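Local coordinates for protein proteasome assembly chaperone 2 (PAC2) homologue Rv2125 (Mycobacterium tuberculosis, PDB 5UN0) that is of unknown function but is a homologue of the eukaryotic proteasome assembly chaperone 2, a protein that takes part in building the proteasome core, at residues A[37-42]-A[63-67]; A[121-125]-A[217-222]; A[191-195]-A[207-211]. One frame throughout, in Å; residues are numbered along the deposited sequence.

Contact 1. Residues A[37-42]-A[63-67]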
loop_
_atom_site.group_PDB
_atom_site.type_symbol
_atom_site.label_atom_id
_atom_site.label_comp_id
_atom_site.label_asym_id
_atom_site.label_seq_id
_atom_site.Cartn_x
_atom_site.Cartn_y
_atom_site.Cartn_z
ATOM N N ASP A 37 -1.897 -2.822 -19.941
ATOM C CA ASP A 37 -2.788 -1.892 -19.249
ATOM C C ASP A 37 -3.504 -2.578 -18.090
ATOM O O ASP A 37 -4.202 -1.929 -17.315
ATOM C CB ASP A 37 -3.839 -1.438 -20.269
ATOM C CG ASP A 37 -4.635 -0.251 -19.816
ATOM O OD1 ASP A 37 -4.047 0.717 -19.270
ATOM O OD2 ASP A 37 -5.867 -0.283 -20.024
ATOM N N ASP A 38 -3.314 -3.889 -17.969
ATOM C CA ASP A 38 -4.217 -4.723 -17.197
ATOM C C ASP A 38 -4.321 -4.340 -15.731
ATOM O O ASP A 38 -3.335 -4.076 -15.051
ATOM C CB ASP A 38 -3.830 -6.188 -17.301
ATOM C CG ASP A 38 -5.012 -7.108 -17.128
ATOM O OD1 ASP A 38 -5.830 -6.891 -16.222
ATOM O OD2 ASP A 38 -5.126 -8.058 -17.918
ATOM N N GLU A 39 -5.561 -4.338 -15.265
ATOM C CA GLU A 39 -5.897 -3.977 -13.892
ATOM C C GLU A 39 -5.657 -5.155 -12.925
ATOM O O GLU A 39 -5.769 -5.002 -11.708
ATOM C CB GLU A 39 -7.341 -3.420 -13.824
ATOM C CG GLU A 39 -8.448 -4.455 -13.940
ATOM C CD GLU A 39 -9.842 -3.841 -14.028
ATOM O OE1 GLU A 39 -10.007 -2.621 -13.739
ATOM O OE2 GLU A 39 -10.782 -4.600 -14.384
ATOM N N ALA A 40 -5.331 -6.319 -13.471
ATOM C CA ALA A 40 -4.836 -7.426 -12.661
ATOM C C ALA A 40 -3.499 -7.100 -11.981
ATOM O O ALA A 40 -3.169 -7.691 -10.970
ATOM C CB ALA A 40 -4.682 -8.672 -13.513
ATOM N N TYR A 41 -2.736 -6.180 -12.547
ATOM C CA TYR A 41 -1.379 -5.896 -12.077
ATOM C C TYR A 41 -1.237 -4.668 -11.175
ATOM O O TYR A 41 -0.255 -4.573 -10.466
ATOM C CB TYR A 41 -0.429 -5.772 -13.285
ATOM C CG TYR A 41 -0.509 -6.979 -14.186
ATOM C CD1 TYR A 41 -0.377 -8.247 -13.663
ATOM C CD2 TYR A 41 -0.759 -6.855 -15.538
ATOM C CE1 TYR A 41 -0.464 -9.366 -14.464
ATOM C CE2 TYR A 41 -0.863 -7.974 -16.352
ATOM C CZ TYR A 41 -0.717 -9.231 -15.804
ATOM O OH TYR A 41 -0.806 -10.369 -16.567
ATOM N N TYR A 42 -2.231 -3.776 -11.179
ATOM C CA TYR A 42 -2.093 -2.433 -10.583
ATOM C C TYR A 42 -3.049 -2.070 -9.446
ATOM O O TYR A 42 -4.280 -2.182 -9.580
ATOM C CB TYR A 42 -2.174 -1.364 -11.675
ATOM C CG TYR A 42 -1.041 -1.494 -12.656
ATOM C CD1 TYR A 42 -1.247 -1.977 -13.957
ATOM C CD2 TYR A 42 0.256 -1.177 -12.278
ATOM C CE1 TYR A 42 -0.192 -2.113 -14.852
ATOM C CE2 TYR A 42 1.304 -1.305 -13.171
ATOM C CZ TYR A 42 1.076 -1.777 -14.448
ATOM O OH TYR A 42 2.156 -1.891 -15.284
ATOM N N TRP A 63 -3.736 5.908 -17.560
ATOM C CA TRP A 63 -3.609 4.778 -16.642
ATOM C C TRP A 63 -2.195 4.203 -16.581
ATOM O O TRP A 63 -1.551 4.031 -17.618
ATOM C CB TRP A 63 -4.545 3.655 -17.074
ATOM C CG TRP A 63 -5.979 4.011 -16.961
ATOM C CD1 TRP A 63 -6.736 4.653 -17.885
ATOM C CD2 TRP A 63 -6.831 3.748 -15.850
ATOM N NE1 TRP A 63 -8.020 4.801 -17.421
ATOM C CE2 TRP A 63 -8.098 4.253 -16.168
ATOM C CE3 TRP A 63 -6.649 3.118 -14.625
ATOM C CZ2 TRP A 63 -9.170 4.158 -15.301
ATOM C CZ3 TRP A 63 -7.703 3.028 -13.771
ATOM C CH2 TRP A 63 -8.953 3.548 -14.103
ATOM N N PRO A 64 -1.735 3.839 -15.372
ATOM C CA PRO A 64 -0.429 3.212 -15.263
ATOM C C PRO A 64 -0.409 1.956 -16.094
ATOM O O PRO A 64 -1.430 1.282 -16.208
ATOM C CB PRO A 64 -0.325 2.863 -13.785
ATOM C CG PRO A 64 -1.733 2.743 -13.332
ATOM C CD PRO A 64 -2.486 3.774 -14.106
ATOM N N ALA A 65 0.738 1.653 -16.685
ATOM C CA ALA A 65 0.837 0.546 -17.620
ATOM C C ALA A 65 2.277 0.263 -17.973
ATOM O O ALA A 65 3.197 1.005 -17.574
ATOM C CB ALA A 65 0.045 0.863 -18.884
ATOM N N MET A 66 2.449 -0.799 -18.763
ATOM C CA MET A 66 3.744 -1.177 -19.319
ATOM C C MET A 66 3.766 -0.902 -20.818
ATOM O O MET A 66 3.044 -1.541 -21.565
ATOM C CB MET A 66 3.998 -2.659 -19.064
ATOM C CG MET A 66 5.465 -3.048 -19.100
ATOM S SD MET A 66 6.377 -2.261 -17.755
ATOM C CE MET A 66 7.980 -2.081 -18.524
ATOM N N ARG A 67 4.579 0.065 -21.247
ATOM C CA ARG A 67 4.717 0.415 -22.674
ATOM C C ARG A 67 5.875 -0.328 -23.340
ATOM O O ARG A 67 7.017 -0.308 -22.868
ATOM C CB ARG A 67 4.858 1.929 -22.853
ATOM C CG ARG A 67 3.540 2.638 -22.619
ATOM C CD ARG A 67 3.648 4.134 -22.249
ATOM N NE ARG A 67 2.478 4.560 -21.452
ATOM C CZ ARG A 67 2.327 4.287 -20.149
ATOM N NH1 ARG A 67 3.261 3.604 -19.484
ATOM N NH2 ARG A 67 1.242 4.696 -19.496
HETATM O O HOH W 1 -3.910 0.195 -15.360
#
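Strands 31-36 and 66-71 are antiparallel neighbours at one side of the seven-stranded mixed sheet of this PAC2-family protein. The contact lies where the loop leaving the first meets the chain entering the second. The nearest CA atoms across the segments are those of D37 and A65, 4.7 Å apart. M66 and I36 share a backbone hydrogen bond just beside them.

Past D37 the chain bends away. D38 to Y41 form a type I beta turn, and D38 OD1 accepts from A40 N at 2.9 Å, an Asx turn. The bend brings Y42 back to the other segment.

Y42 packs its ring on P64, with Y42 CG 4.3 Å from P64 CG. The carbonyl P64 O lies over one face, 3.9 Å from Y42 CE1. Y42 OH makes a van der Waals approach to the backbone, 3.4 Å from A65 C. D37 CA also packs on A65 CB at 4.0 Å.

A second subunit lies alongside, and its R93 makes a cation-pi contact with W63. Polar linkage between the segments runs through a water, which donates to D37 O at 2.9 Å and to P64 O at 2.8 Å.

Contact 2. Residues A[121-125]-A[217-222]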
loop_
_atom_site.group_PDB
_atom_site.type_symbol
_atom_site.label_atom_id
_atom_site.label_comp_id
_atom_site.label_asym_id
_atom_site.label_seq_id
_atom_site.Cartn_x
_atom_site.Cartn_y
_atom_site.Cartn_z
ATOM N N THR A 121 27.589 7.326 -1.695
ATOM C CA THR A 121 28.579 7.494 -2.764
ATOM C C THR A 121 28.733 8.980 -3.131
ATOM O O THR A 121 27.750 9.721 -3.151
ATOM C CB THR A 121 28.197 6.655 -4.011
ATOM O OG1 THR A 121 29.209 6.768 -5.023
ATOM C CG2 THR A 121 26.847 7.096 -4.586
ATOM N N PRO A 122 29.966 9.432 -3.410
ATOM C CA PRO A 122 30.147 10.852 -3.753
ATOM C C PRO A 122 29.558 11.204 -5.117
ATOM O O PRO A 122 29.493 10.352 -6.006
ATOM C CB PRO A 122 31.671 11.047 -3.770
ATOM C CG PRO A 122 32.276 9.691 -3.679
ATOM C CD PRO A 122 31.215 8.658 -3.470
ATOM N N HIS A 123 29.124 12.450 -5.264
ATOM C CA HIS A 123 28.680 12.963 -6.554
ATOM C C HIS A 123 29.846 13.501 -7.365
ATOM O O HIS A 123 29.681 13.860 -8.530
ATOM C CB HIS A 123 27.637 14.062 -6.369
ATOM C CG HIS A 123 28.185 15.335 -5.793
ATOM N ND1 HIS A 123 28.318 15.542 -4.438
ATOM C CD2 HIS A 123 28.608 16.478 -6.389
ATOM C CE1 HIS A 123 28.805 16.751 -4.223
ATOM N NE2 HIS A 123 28.989 17.341 -5.390
ATOM N N THR A 124 31.018 13.561 -6.737
ATOM C CA THR A 124 32.219 14.124 -7.359
ATOM C C THR A 124 33.141 13.040 -7.927
ATOM O O THR A 124 34.246 13.337 -8.399
ATOM C CB THR A 124 33.011 14.978 -6.351
ATOM O OG1 THR A 124 33.445 14.162 -5.253
ATOM C CG2 THR A 124 32.144 16.107 -5.823
ATOM N N ARG A 125 32.680 11.791 -7.882
ATOM C CA ARG A 125 33.430 10.659 -8.427
ATOM C C ARG A 125 32.497 9.710 -9.178
ATOM O O ARG A 125 31.284 9.741 -8.972
ATOM C CB ARG A 125 34.171 9.929 -7.308
ATOM C CG ARG A 125 35.571 10.473 -7.056
ATOM C CD ARG A 125 36.062 10.118 -5.652
ATOM N NE ARG A 125 37.365 10.685 -5.268
ATOM C CZ ARG A 125 38.438 9.976 -4.877
ATOM N NH1 ARG A 125 38.424 8.641 -4.792
ATOM N NH2 ARG A 125 39.557 10.616 -4.549
ATOM N N TRP A 217 25.378 19.595 -13.995
ATOM C CA TRP A 217 24.800 18.973 -12.803
ATOM C C TRP A 217 25.839 18.909 -11.683
ATOM O O TRP A 217 25.618 19.442 -10.599
ATOM C CB TRP A 217 24.278 17.573 -13.157
ATOM C CG TRP A 217 23.620 16.795 -12.058
ATOM C CD1 TRP A 217 22.320 16.888 -11.650
ATOM C CD2 TRP A 217 24.211 15.745 -11.275
ATOM N NE1 TRP A 217 22.071 15.982 -10.645
ATOM C CE2 TRP A 217 23.211 15.263 -10.397
ATOM C CE3 TRP A 217 25.493 15.169 -11.225
ATOM C CZ2 TRP A 217 23.453 14.239 -9.468
ATOM C CZ3 TRP A 217 25.734 14.153 -10.301
ATOM C CH2 TRP A 217 24.717 13.702 -9.434
ATOM N N GLU A 218 26.977 18.282 -11.973
ATOM C CA GLU A 218 28.027 18.049 -10.968
ATOM C C GLU A 218 28.600 19.357 -10.393
ATOM O O GLU A 218 28.886 19.432 -9.193
ATOM C CB GLU A 218 29.156 17.179 -11.551
ATOM C CG GLU A 218 29.982 16.433 -10.499
ATOM C CD GLU A 218 31.436 16.197 -10.890
ATOM O OE1 GLU A 218 31.726 16.015 -12.094
ATOM O OE2 GLU A 218 32.288 16.175 -9.975
ATOM N N ARG A 219 28.773 20.371 -11.243
ATOM C CA ARG A 219 29.251 21.692 -10.791
ATOM C C ARG A 219 28.254 22.358 -9.856
ATOM O O ARG A 219 28.634 22.969 -8.861
ATOM C CB ARG A 219 29.426 22.658 -11.971
ATOM C CG ARG A 219 30.553 22.325 -12.936
ATOM C CD ARG A 219 31.109 23.607 -13.552
ATOM N NE ARG A 219 30.042 24.578 -13.845
ATOM C CZ ARG A 219 29.386 24.699 -15.001
ATOM N NH1 ARG A 219 29.668 23.927 -16.046
ATOM N NH2 ARG A 219 28.434 25.618 -15.115
ATOM N N GLU A 220 26.976 22.272 -10.217
ATOM C CA GLU A 220 25.915 22.979 -9.493
ATOM C C GLU A 220 25.379 22.198 -8.276
ATOM O O GLU A 220 24.465 22.661 -7.581
ATOM C CB GLU A 220 24.804 23.408 -10.448
ATOM C CG GLU A 220 25.319 24.369 -11.505
ATOM C CD GLU A 220 24.233 25.169 -12.194
ATOM O OE1 GLU A 220 23.102 25.233 -11.660
ATOM O OE2 GLU A 220 24.527 25.749 -13.268
ATOM N N ILE A 221 25.969 21.037 -8.003
ATOM C CA ILE A 221 25.819 20.373 -6.704
ATOM C C ILE A 221 26.983 20.771 -5.802
ATOM O O ILE A 221 26.798 21.035 -4.610
ATOM C CB ILE A 221 25.762 18.846 -6.847
ATOM C CG1 ILE A 221 24.453 18.463 -7.522
ATOM C CG2 ILE A 221 25.854 18.162 -5.490
ATOM C CD1 ILE A 221 24.390 17.018 -7.936
ATOM N N THR A 222 28.187 20.816 -6.372
ATOM C CA THR A 222 29.332 21.406 -5.672
ATOM C C THR A 222 29.082 22.904 -5.391
ATOM O O THR A 222 29.761 23.507 -4.563
ATOM C CB THR A 222 30.638 21.242 -6.471
ATOM O OG1 THR A 222 30.848 19.859 -6.783
ATOM C CG2 THR A 222 31.827 21.763 -5.675
#
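H123 lays one face of its imidazole ring against the methyl CG2 of I221. This is a close CH-pi contact: I221 CG2 lies 3.3 Å from the centroid of the H123 ring and 14° off the ring normal. The nearest ring atom is H123 NE2, 3.2 Å from I221 CG2.

The ring edge turns to polar groups. H123 NE2 and T222 OG1 form a weak hydrogen bond of 3.4 Å. T222 OG1 also lies 3.1 Å from E218 O, one turn back in the helix. The other ring nitrogen, H123 ND1, is hydrogen-bonded to Y180 OH, the stronger of its two polar partners.

The contact ties the loop between strands 110-119 and 129-132 to the last part of helix 210-222. These strands belong to the mixed sheet of the PAC2 fold, and strand 170-178 runs between them. H123 also touches P178 of that middle strand. Strand 129-132 is the outermost on that side, so the loop lies by an edge of the sheet, close to the protein surface.

W217 and E218 extend the contact one turn back along the helix. W217 CH2 is 4.2 Å from H123 CB, and the same indole rests on V181 and N186. E218 lies along the backbone of the loop. Its CG is 3.3 Å from H123 O, and its OE2 is 3.3 Å from T124 CA. T124 CG2 comes within 4.1 Å of T222 OG1.

Contact 3. Residues A[191-195]-A[207-211]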
loop_
_atom_site.group_PDB
_atom_site.type_symbol
_atom_site.label_atom_id
_atom_site.label_comp_id
_atom_site.label_asym_id
_atom_site.label_seq_id
_atom_site.Cartn_x
_atom_site.Cartn_y
_atom_site.Cartn_z
ATOM N N ILE A 191 23.979 8.046 -18.243
ATOM C CA ILE A 191 25.116 7.798 -19.111
ATOM C C ILE A 191 25.672 6.421 -18.812
ATOM O O ILE A 191 25.751 5.556 -19.698
ATOM C CB ILE A 191 26.217 8.851 -18.929
ATOM C CG1 ILE A 191 25.776 10.173 -19.576
ATOM C CG2 ILE A 191 27.519 8.351 -19.532
ATOM C CD1 ILE A 191 26.825 11.269 -19.608
ATOM N N ALA A 192 26.028 6.225 -17.544
ATOM C CA ALA A 192 26.629 4.972 -17.087
ATOM C C ALA A 192 25.810 3.767 -17.507
ATOM O O ALA A 192 26.352 2.816 -18.038
ATOM C CB ALA A 192 26.807 4.985 -15.586
ATOM N N LEU A 193 24.503 3.821 -17.293
ATOM C CA LEU A 193 23.624 2.707 -17.677
ATOM C C LEU A 193 23.642 2.483 -19.186
ATOM O O LEU A 193 23.670 1.358 -19.651
ATOM C CB LEU A 193 22.173 2.940 -17.221
ATOM C CG LEU A 193 21.862 2.869 -15.715
ATOM C CD1 LEU A 193 20.407 3.257 -15.452
ATOM C CD2 LEU A 193 22.153 1.493 -15.119
ATOM N N LEU A 194 23.621 3.576 -19.933
ATOM C CA LEU A 194 23.633 3.511 -21.384
ATOM C C LEU A 194 24.879 2.815 -21.888
ATOM O O LEU A 194 24.826 2.039 -22.844
ATOM C CB LEU A 194 23.554 4.915 -21.984
ATOM C CG LEU A 194 22.146 5.505 -22.003
ATOM C CD1 LEU A 194 22.230 7.001 -22.240
ATOM C CD2 LEU A 194 21.271 4.797 -23.049
ATOM N N ARG A 195 26.000 3.087 -21.239
ATOM C CA ARG A 195 27.252 2.469 -21.630
ATOM C C ARG A 195 27.199 0.964 -21.399
ATOM O O ARG A 195 27.716 0.190 -22.204
ATOM C CB ARG A 195 28.414 3.135 -20.893
ATOM C CG ARG A 195 28.670 4.518 -21.449
ATOM C CD ARG A 195 29.534 5.382 -20.564
ATOM N NE ARG A 195 29.750 6.678 -21.211
ATOM C CZ ARG A 195 30.477 7.666 -20.697
ATOM N NH1 ARG A 195 31.064 7.517 -19.515
ATOM N NH2 ARG A 195 30.609 8.808 -21.365
ATOM N N LEU A 207 25.232 9.738 -27.214
ATOM C CA LEU A 207 24.914 10.372 -25.943
ATOM C C LEU A 207 24.408 11.786 -26.138
ATOM O O LEU A 207 23.734 12.325 -25.254
ATOM C CB LEU A 207 26.111 10.383 -25.009
ATOM C CG LEU A 207 26.611 9.002 -24.596
ATOM C CD1 LEU A 207 28.045 9.093 -24.110
ATOM C CD2 LEU A 207 25.722 8.411 -23.518
ATOM N N ALA A 208 24.727 12.387 -27.286
ATOM C CA ALA A 208 24.267 13.742 -27.618
ATOM C C ALA A 208 24.712 14.800 -26.584
ATOM O O ALA A 208 25.910 15.057 -26.443
ATOM C CB ALA A 208 22.754 13.758 -27.806
ATOM N N ASP A 209 23.753 15.386 -25.864
ATOM C CA ASP A 209 23.997 16.521 -24.984
ATOM C C ASP A 209 24.128 16.100 -23.517
ATOM O O ASP A 209 24.186 16.950 -22.625
ATOM C CB ASP A 209 22.810 17.493 -25.116
ATOM C CG ASP A 209 23.201 18.969 -24.947
ATOM O OD1 ASP A 209 24.339 19.355 -25.316
ATOM O OD2 ASP A 209 22.338 19.758 -24.473
ATOM N N LEU A 210 24.171 14.797 -23.258
ATOM C CA LEU A 210 24.162 14.308 -21.874
ATOM C C LEU A 210 25.384 14.753 -21.055
ATOM O O LEU A 210 25.236 15.167 -19.906
ATOM C CB LEU A 210 23.994 12.779 -21.816
ATOM C CG LEU A 210 22.562 12.240 -21.898
ATOM C CD1 LEU A 210 22.572 10.727 -21.991
ATOM C CD2 LEU A 210 21.715 12.667 -20.710
ATOM N N PRO A 211 26.593 14.672 -21.638
ATOM C CA PRO A 211 27.766 15.086 -20.865
ATOM C C PRO A 211 27.652 16.519 -20.346
ATOM O O PRO A 211 27.912 16.781 -19.174
ATOM C CB PRO A 211 28.905 14.956 -21.876
ATOM C CG PRO A 211 28.453 13.878 -22.804
ATOM C CD PRO A 211 26.973 14.092 -22.941
#
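L207 and I191 bury more surface here than any other residue of the two segments, with L210 next. The CA-to-CB bond of L207 points toward helix 188-201. L207 CD2 lies 4.0 Å from L194 CD1 and 4.3 Å from I191 CG1. L207 CD1 is 3.8 Å from R195 NH2, at the edge of the guanidinium, so the apolar patch has a charged border.

I191 reaches across to the start of the next helix. Its CG1 packs on L210 CB at 3.9 Å, and its CD1 is 4.4 Å from P211 CD. L210 closes the cluster with its CD1 3.7 Å from L194 CD1. L194 also touches H23 and L24 of helix 16-27, which joins the patch to a third helix.

A type II' beta turn from L207 to L210, closed by L210 N to L207 O at 3.2 Å, brings both leucines to the same neighbour. The end of the loop between two consecutive PAC2-fold helices, and the second helix's first turn, pack back on the first.

Contact 1 is mostly buried and lies across the chain's centre from the other two, its own centre 36 Å from that of contact 2 and 29 Å from that of contact 3. It joins loop to strand entry, using backbone, a tyrosine and a water, and a second subunit borders it. Contacts 2 and 3 share helix 210-222. Contact 3 holds the start of that helix with partly buried aliphatic groups. Contact 2 holds its later part at the surface, mixing a histidine face with polar edges. Their nearest atoms are about 6 Å apart, and contact 3 is nested in the loop that contact 2 closes.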